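Local coordinates for putative metallopeptidase (Shewanella baltica OS155, PDB 3IEH), which probably acts as a zinc-dependent hydrolase of the M14 metallocarboxypeptidase family, at residues 166-171 with 242-247; 23-28 with 112-117. All blocks are in the same frame, centred on the assembly; numbering follows the deposited sequence.

Both contacts belong to one M14 peptidase chain, and their centres lie about 20 Å apart without touching, the nearest atoms being about 8 Å from each other. Interaction 2 closes first along the sequence and joins the start of helix 25-39 to the end of helix 111-116. Interaction 1 follows, pairing strands 165-172 and 242-248 in the middle of the mixed eight-stranded sheet, about 5 Å from the centre of the chain. The segment before helix 81-91 relates the two: H76 and E79 complete the zinc site of interaction 1, while P83 and W84 of that helix pack against both F28 and F114 of interaction 2.

Interaction 1 (166-171 with 242-247); sequences ILTCHE and GACTET. With ZN (zinc ion), chain B.
I166 accepts from A243 at the start of a parallel strand pair in the central sheet of the M14 fold, O to N 2.9 Å; its CG2 lies over G242, where a side chain would clash. L167 reaches the opposite face and brings CD1 to T245 CG2 at 3.8 Å, against M264 and F267 of helix 253-271. T168 is gripped through its backbone N by A243 O and through its O by T245 N, while its CG2 presses on C244 CB at 3.3 Å; T168 OG1 bonds to S72 on the next strand. C169 turns SG to the face that carries T245 OG1. H170, with CG anti to its carbonyl carbon (chi1 -72°), binds the zinc through ND1 at 2.5 Å; H76, through its ND1, and E79, through its carboxylate OE1, are the other protein ligands, and C244 SG lies obliquely beside the H170 ring, 3.9 Å from the centroid. The side chain of E246, the predicted proton donor/acceptor, bends at chi2 (-83°) and brings OE2 to H170 CB. E171 OE2 accepts from T247 OG1 at 2.8 Å, on its anti side, and also pairs with R256, while OE1 takes A81 N. An alanine in place of E171 would probably leave T247 OG1 without this acceptor, R256 without this carboxylate mate, and A81 N without the OE1 bond. The zinc-bound water donates to E246 OE2 at 2.8 Å.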
ATOM      1  N   ILE A 166       5.065  -8.228   1.464  1.00 16.87           N
ATOM      2  CA  ILE A 166       4.095  -7.339   0.832  1.00 16.68           C
ATOM      3  C   ILE A 166       3.698  -6.304   1.907  1.00 17.23           C
ATOM      4  O   ILE A 166       3.320  -6.662   3.035  1.00 16.59           O
ATOM      5  CB  ILE A 166       2.856  -8.130   0.282  1.00 16.67           C
ATOM      6  CG1 ILE A 166       1.782  -7.217  -0.348  1.00 21.95           C
ATOM      7  CG2 ILE A 166       2.151  -8.902   1.372  1.00 10.96           C
ATOM      8  CD1 ILE A 166       2.295  -6.205  -1.310  1.00 28.38           C
ATOM      9  N   LEU A 167       3.886  -5.030   1.598  1.00 16.24           N
ATOM     10  CA  LEU A 167       3.381  -3.966   2.443  1.00 16.70           C
ATOM     11  C   LEU A 167       2.391  -3.204   1.606  1.00 17.45           C
ATOM     12  O   LEU A 167       2.669  -2.856   0.460  1.00 17.81           O
ATOM     13  CB  LEU A 167       4.494  -3.030   2.917  1.00 15.59           C
ATOM     14  CG  LEU A 167       4.076  -1.660   3.481  1.00 17.89           C
ATOM     15  CD1 LEU A 167       3.243  -1.794   4.714  1.00  9.57           C
ATOM     16  CD2 LEU A 167       5.308  -0.789   3.750  1.00  7.56           C
ATOM     17  N   THR A 168       1.229  -2.945   2.174  1.00 18.63           N
ATOM     18  CA  THR A 168       0.271  -2.071   1.517  1.00 19.24           C
ATOM     19  C   THR A 168      -0.050  -0.916   2.484  1.00 18.93           C
ATOM     20  O   THR A 168      -0.309  -1.156   3.656  1.00 18.54           O
ATOM     21  CB  THR A 168      -0.995  -2.828   1.045  1.00 18.73           C
ATOM     22  OG1 THR A 168      -1.755  -1.949   0.211  1.00 25.08           O
ATOM     23  CG2 THR A 168      -1.850  -3.276   2.220  1.00 15.31           C
ATOM     24  N   CYS A 169      -0.001   0.327   1.998  1.00 18.52           N
ATOM     25  CA  CYS A 169      -0.173   1.498   2.860  1.00 18.41           C
ATOM     26  C   CYS A 169      -1.536   2.171   2.728  1.00 20.88           C
ATOM     27  O   CYS A 169      -1.820   2.855   1.732  1.00 23.12           O
ATOM     28  CB  CYS A 169       0.945   2.466   2.582  1.00 19.79           C
ATOM     29  SG  CYS A 169       2.525   1.680   3.026  1.00 27.28           S
ATOM     30  N   HIS A 170      -2.375   1.961   3.741  1.00 17.74           N
ATOM     31  CA  HIS A 170      -3.733   2.465   3.745  1.00 17.25           C
ATOM     32  C   HIS A 170      -3.889   3.520   4.805  1.00 17.96           C
ATOM     33  O   HIS A 170      -2.964   3.786   5.596  1.00 17.82           O
ATOM     34  CB  HIS A 170      -4.705   1.326   4.003  1.00 17.86           C
ATOM     35  CG  HIS A 170      -4.847   0.391   2.840  1.00 19.61           C
ATOM     36  ND1 HIS A 170      -5.962   0.370   2.040  1.00 28.94           N
ATOM     37  CD2 HIS A 170      -3.992  -0.508   2.310  1.00 30.23           C
ATOM     38  CE1 HIS A 170      -5.809  -0.535   1.093  1.00 24.47           C
ATOM     39  NE2 HIS A 170      -4.622  -1.083   1.235  1.00 24.81           N
ATOM     40  N   GLU A 171      -5.040   4.172   4.773  1.00 16.99           N
ATOM     41  CA  GLU A 171      -5.405   5.130   5.803  1.00 16.20           C
ATOM     42  C   GLU A 171      -6.848   4.904   6.217  1.00 15.32           C
ATOM     43  O   GLU A 171      -7.626   4.370   5.463  1.00 15.57           O
ATOM     44  CB  GLU A 171      -5.241   6.552   5.323  1.00 16.48           C
ATOM     45  CG  GLU A 171      -3.877   6.931   4.864  1.00 13.66           C
ATOM     46  CD  GLU A 171      -3.642   8.412   5.075  1.00 14.94           C
ATOM     47  OE1 GLU A 171      -3.973   9.178   4.170  1.00 16.88           O
ATOM     48  OE2 GLU A 171      -3.217   8.837   6.173  1.00 20.67           O
ATOM     49  N   GLY A 242       3.172 -10.150   5.263  1.00 16.74           N
ATOM     50  CA  GLY A 242       2.409  -9.027   4.726  1.00 17.41           C
ATOM     51  C   GLY A 242       2.012  -8.106   5.853  1.00 17.48           C
ATOM     52  O   GLY A 242       1.871  -8.548   6.990  1.00 18.36           O
ATOM     53  N   ALA A 243       1.874  -6.822   5.539  1.00 18.01           N
ATOM     54  CA  ALA A 243       1.350  -5.829   6.472  1.00 17.70           C
ATOM     55  C   ALA A 243       0.522  -4.838   5.687  1.00 18.70           C
ATOM     56  O   ALA A 243       0.903  -4.442   4.566  1.00 18.95           O
ATOM     57  CB  ALA A 243       2.477  -5.090   7.199  1.00 16.62           C
ATOM     58  N   CYS A 244      -0.614  -4.453   6.262  1.00 16.31           N
ATOM     59  CA  CYS A 244      -1.411  -3.365   5.734  1.00 16.96           C
ATOM     60  C   CYS A 244      -1.488  -2.317   6.837  1.00 16.44           C
ATOM     61  O   CYS A 244      -2.230  -2.478   7.784  1.00 17.28           O
ATOM     62  CB  CYS A 244      -2.806  -3.816   5.349  1.00 18.30           C
ATOM     63  SG  CYS A 244      -3.935  -2.412   4.996  1.00 24.90           S
ATOM     64  N   THR A 245      -0.693  -1.264   6.722  1.00 15.25           N
ATOM     65  CA  THR A 245      -0.653  -0.234   7.740  1.00 17.15           C
ATOM     66  C   THR A 245      -1.827   0.711   7.537  1.00 19.11           C
ATOM     67  O   THR A 245      -2.252   0.958   6.407  1.00 16.79           O
ATOM     68  CB  THR A 245       0.657   0.581   7.679  1.00 18.87           C
ATOM     69  OG1 THR A 245       0.774   1.154   6.385  1.00 10.84           O
ATOM     70  CG2 THR A 245       1.898  -0.319   7.956  1.00  9.81           C
ATOM     71  N   GLU A 246      -2.359   1.216   8.646  1.00 18.96           N
ATOM     72  CA  GLU A 246      -3.476   2.157   8.610  1.00 18.43           C
ATOM     73  C   GLU A 246      -3.100   3.387   9.449  1.00 15.18           C
ATOM     74  O   GLU A 246      -3.114   3.332  10.666  1.00 12.57           O
ATOM     75  CB  GLU A 246      -4.736   1.486   9.177  1.00 19.24           C
ATOM     76  CG  GLU A 246      -5.224   0.307   8.349  1.00 23.57           C
ATOM     77  CD  GLU A 246      -6.091   0.706   7.157  1.00 30.72           C
ATOM     78  OE1 GLU A 246      -6.490   1.890   6.984  1.00 26.18           O
ATOM     79  OE2 GLU A 246      -6.391  -0.207   6.384  1.00 32.77           O
ATOM     80  N   THR A 247      -2.700   4.466   8.789  1.00 13.21           N
ATOM     81  CA  THR A 247      -2.504   5.733   9.464  1.00 12.51           C
ATOM     82  C   THR A 247      -3.859   6.449   9.609  1.00 11.78           C
ATOM     83  O   THR A 247      -4.763   6.321   8.769  1.00 12.13           O
ATOM     84  CB  THR A 247      -1.472   6.642   8.737  1.00 13.85           C
ATOM     85  OG1 THR A 247      -1.796   6.760   7.341  1.00  7.22           O
ATOM     86  CG2 THR A 247      -0.062   6.100   8.908  1.00 10.59           C
TER
HETATM   87 ZN    ZN B 276      -8.042   1.533   2.646  1.00 68.63          ZN
HETATM   88  O   HOH W   1      -8.439   0.492   4.664  1.00 35.82           O

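Interaction 2 (23-28 with 112-117); sequences TDIDNF and TGFSRG
T112 O is gripped by two side chains that come from opposite faces of its carbonyl plane: S115 OG at 3.2 Å and R116 NH1 at 2.9 Å, the latter with an N-H...O angle of 155°. Both donors fold back along the last turn of helix 111-116, and S115 meets the other segment with its CB, 4.0 Å from I25 CG2. T23 lies against the end of the same helix, its CG2 touching F114 O and the CA of G117, while its OG1 is held by Q12. The contact thus joins the last turn of one helix to the N-terminus of helix 25-39 in this M14 fold. G117, at positive phi, is the C-prime residue of a Schellman motif ending the first; D24 is the N-cap of the second, OD1 accepting from N27 N at 3.1 Å from above the carboxylate plane. Between these ends F114 reaches out with CG anti to its backbone N (chi1 -177°) and sets the CD2-CE2 side of its ring against I25, CD2 to I25 CG1 3.6 Å, with I25 CA in plane at the ring edge. The same ring turns its edge to the face of F28, a tilted edge-to-face pair with planes at 57° and centroids 5.4 Å apart. W84 of helix 81-91 meets both rings, and Y52 of strand 52-58 packs on I25.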
ATOM      1  N   THR A  23      -5.063  15.787  -3.690  1.00 17.01           N
ATOM      2  CA  THR A  23      -5.704  15.237  -4.857  1.00 16.46           C
ATOM      3  C   THR A  23      -5.010  15.658  -6.147  1.00 17.64           C
ATOM      4  O   THR A  23      -5.438  15.271  -7.232  1.00 13.63           O
ATOM      5  CB  THR A  23      -7.152  15.744  -4.961  1.00 16.59           C
ATOM      6  OG1 THR A  23      -7.130  17.172  -4.880  1.00 15.61           O
ATOM      7  CG2 THR A  23      -8.027  15.163  -3.848  1.00 14.87           C
ATOM      8  N   ASP A  24      -3.967  16.476  -6.039  1.00 17.96           N
ATOM      9  CA  ASP A  24      -3.243  16.945  -7.208  1.00 16.70           C
ATOM     10  C   ASP A  24      -2.470  15.816  -7.901  1.00 15.75           C
ATOM     11  O   ASP A  24      -1.242  15.738  -7.816  1.00 12.78           O
ATOM     12  CB  ASP A  24      -2.270  18.047  -6.793  1.00 20.38           C
ATOM     13  CG  ASP A  24      -1.771  18.846  -7.957  1.00 18.28           C
ATOM     14  OD1 ASP A  24      -1.811  18.354  -9.119  1.00 19.58           O
ATOM     15  OD2 ASP A  24      -1.358  19.977  -7.690  1.00 18.95           O
ATOM     16  N   ILE A  25      -3.198  14.981  -8.636  1.00 16.27           N
ATOM     17  CA  ILE A  25      -2.632  13.813  -9.280  1.00 15.90           C
ATOM     18  C   ILE A  25      -1.613  14.165 -10.394  1.00 15.68           C
ATOM     19  O   ILE A  25      -0.695  13.383 -10.655  1.00 14.39           O
ATOM     20  CB  ILE A  25      -3.773  12.898  -9.816  1.00 18.63           C
ATOM     21  CG1 ILE A  25      -3.272  11.460 -10.001  1.00 17.84           C
ATOM     22  CG2 ILE A  25      -4.396  13.472 -11.114  1.00 17.49           C
ATOM     23  CD1 ILE A  25      -4.356  10.502 -10.450  1.00  8.50           C
ATOM     24  N   ASP A  26      -1.774  15.329 -11.032  1.00 15.81           N
ATOM     25  CA  ASP A  26      -0.843  15.773 -12.073  1.00 18.71           C
ATOM     26  C   ASP A  26       0.531  16.006 -11.464  1.00 17.79           C
ATOM     27  O   ASP A  26       1.552  15.525 -11.970  1.00 16.96           O
ATOM     28  CB  ASP A  26      -1.325  17.052 -12.789  1.00 19.12           C
ATOM     29  CG  ASP A  26      -2.545  16.811 -13.683  1.00 27.64           C
ATOM     30  OD1 ASP A  26      -2.646  15.705 -14.267  1.00 34.16           O
ATOM     31  OD2 ASP A  26      -3.397  17.729 -13.818  1.00 36.58           O
ATOM     32  N   ASN A  27       0.550  16.753 -10.369  1.00 17.78           N
ATOM     33  CA  ASN A  27       1.787  16.982  -9.644  1.00 17.99           C
ATOM     34  C   ASN A  27       2.346  15.667  -9.080  1.00 16.21           C
ATOM     35  O   ASN A  27       3.554  15.422  -9.133  1.00 15.10           O
ATOM     36  CB  ASN A  27       1.568  18.033  -8.552  1.00 19.32           C
ATOM     37  CG  ASN A  27       2.858  18.421  -7.867  1.00 24.32           C
ATOM     38  OD1 ASN A  27       3.869  18.654  -8.538  1.00 29.48           O
ATOM     39  ND2 ASN A  27       2.843  18.465  -6.523  1.00 25.81           N
ATOM     40  N   PHE A  28       1.458  14.800  -8.588  1.00 16.79           N
ATOM     41  CA  PHE A  28       1.867  13.494  -8.067  1.00 16.19           C
ATOM     42  C   PHE A  28       2.690  12.729  -9.095  1.00 15.13           C
ATOM     43  O   PHE A  28       3.808  12.284  -8.812  1.00 17.01           O
ATOM     44  CB  PHE A  28       0.654  12.636  -7.612  1.00 18.80           C
ATOM     45  CG  PHE A  28       1.036  11.248  -7.185  1.00 12.68           C
ATOM     46  CD1 PHE A  28       1.520  11.012  -5.923  1.00 17.10           C
ATOM     47  CD2 PHE A  28       0.971  10.206  -8.068  1.00  9.14           C
ATOM     48  CE1 PHE A  28       1.908   9.759  -5.546  1.00 19.30           C
ATOM     49  CE2 PHE A  28       1.372   8.961  -7.700  1.00 11.62           C
ATOM     50  CZ  PHE A  28       1.855   8.736  -6.443  1.00 11.19           C
ATOM     51  N   THR A 112      -8.420   7.232 -10.354  1.00 10.29           N
ATOM     52  CA  THR A 112      -9.671   7.956 -10.554  1.00 11.07           C
ATOM     53  C   THR A 112     -10.272   8.394  -9.202  1.00  9.50           C
ATOM     54  O   THR A 112     -10.751   9.516  -9.069  1.00 10.13           O
ATOM     55  CB  THR A 112     -10.691   7.173 -11.426  1.00 13.59           C
ATOM     56  OG1 THR A 112     -11.132   5.993 -10.734  1.00 16.88           O
ATOM     57  CG2 THR A 112     -10.076   6.803 -12.806  1.00  7.93           C
ATOM     58  N   GLY A 113     -10.174   7.545  -8.183  1.00 10.79           N
ATOM     59  CA  GLY A 113     -10.620   7.910  -6.835  1.00 10.75           C
ATOM     60  C   GLY A 113      -9.726   8.957  -6.207  1.00 12.48           C
ATOM     61  O   GLY A 113     -10.217   9.917  -5.590  1.00 16.07           O
ATOM     62  N   PHE A 114      -8.414   8.795  -6.409  1.00 14.08           N
ATOM     63  CA  PHE A 114      -7.382   9.708  -5.901  1.00 14.70           C
ATOM     64  C   PHE A 114      -7.506  11.146  -6.397  1.00 16.31           C
ATOM     65  O   PHE A 114      -7.246  12.087  -5.632  1.00 19.97           O
ATOM     66  CB  PHE A 114      -6.022   9.146  -6.282  1.00 14.36           C
ATOM     67  CG  PHE A 114      -4.835   9.937  -5.771  1.00 18.29           C
ATOM     68  CD1 PHE A 114      -4.247   9.627  -4.553  1.00 17.98           C
ATOM     69  CD2 PHE A 114      -4.250  10.932  -6.553  1.00 18.71           C
ATOM     70  CE1 PHE A 114      -3.114  10.335  -4.102  1.00 22.07           C
ATOM     71  CE2 PHE A 114      -3.115  11.632  -6.112  1.00 22.17           C
ATOM     72  CZ  PHE A 114      -2.544  11.337  -4.908  1.00 11.59           C
ATOM     73  N   SER A 115      -7.857  11.337  -7.668  1.00 15.00           N
ATOM     74  CA  SER A 115      -8.031  12.718  -8.221  1.00 15.76           C
ATOM     75  C   SER A 115      -9.331  13.320  -7.715  1.00 14.50           C
ATOM     76  O   SER A 115      -9.504  14.546  -7.679  1.00 14.20           O
ATOM     77  CB  SER A 115      -8.049  12.745  -9.770  1.00 15.14           C
ATOM     78  OG  SER A 115      -9.166  12.020 -10.280  1.00 14.38           O
ATOM     79  N   ARG A 116     -10.261  12.454  -7.331  1.00 14.47           N
ATOM     80  CA  ARG A 116     -11.507  12.921  -6.738  1.00 15.63           C
ATOM     81  C   ARG A 116     -11.459  12.993  -5.208  1.00 16.73           C
ATOM     82  O   ARG A 116     -12.349  13.569  -4.578  1.00 17.71           O
ATOM     83  CB  ARG A 116     -12.635  12.006  -7.194  1.00 16.45           C
ATOM     84  CG  ARG A 116     -12.855  12.111  -8.667  1.00 11.44           C
ATOM     85  CD  ARG A 116     -13.604  10.932  -9.230  1.00  9.83           C
ATOM     86  NE  ARG A 116     -13.953  11.175 -10.622  1.00 12.89           N
ATOM     87  CZ  ARG A 116     -13.095  11.154 -11.633  1.00 12.73           C
ATOM     88  NH1 ARG A 116     -11.808  10.876 -11.442  1.00 11.58           N
ATOM     89  NH2 ARG A 116     -13.538  11.421 -12.853  1.00 21.25           N
ATOM     90  N   GLY A 117     -10.426  12.416  -4.608  1.00 17.48           N
ATOM     91  CA  GLY A 117     -10.323  12.369  -3.144  1.00 19.33           C
ATOM     92  C   GLY A 117     -11.299  11.384  -2.501  1.00 19.90           C
ATOM     93  O   GLY A 117     -11.623  11.520  -1.320  1.00 17.58           O
TER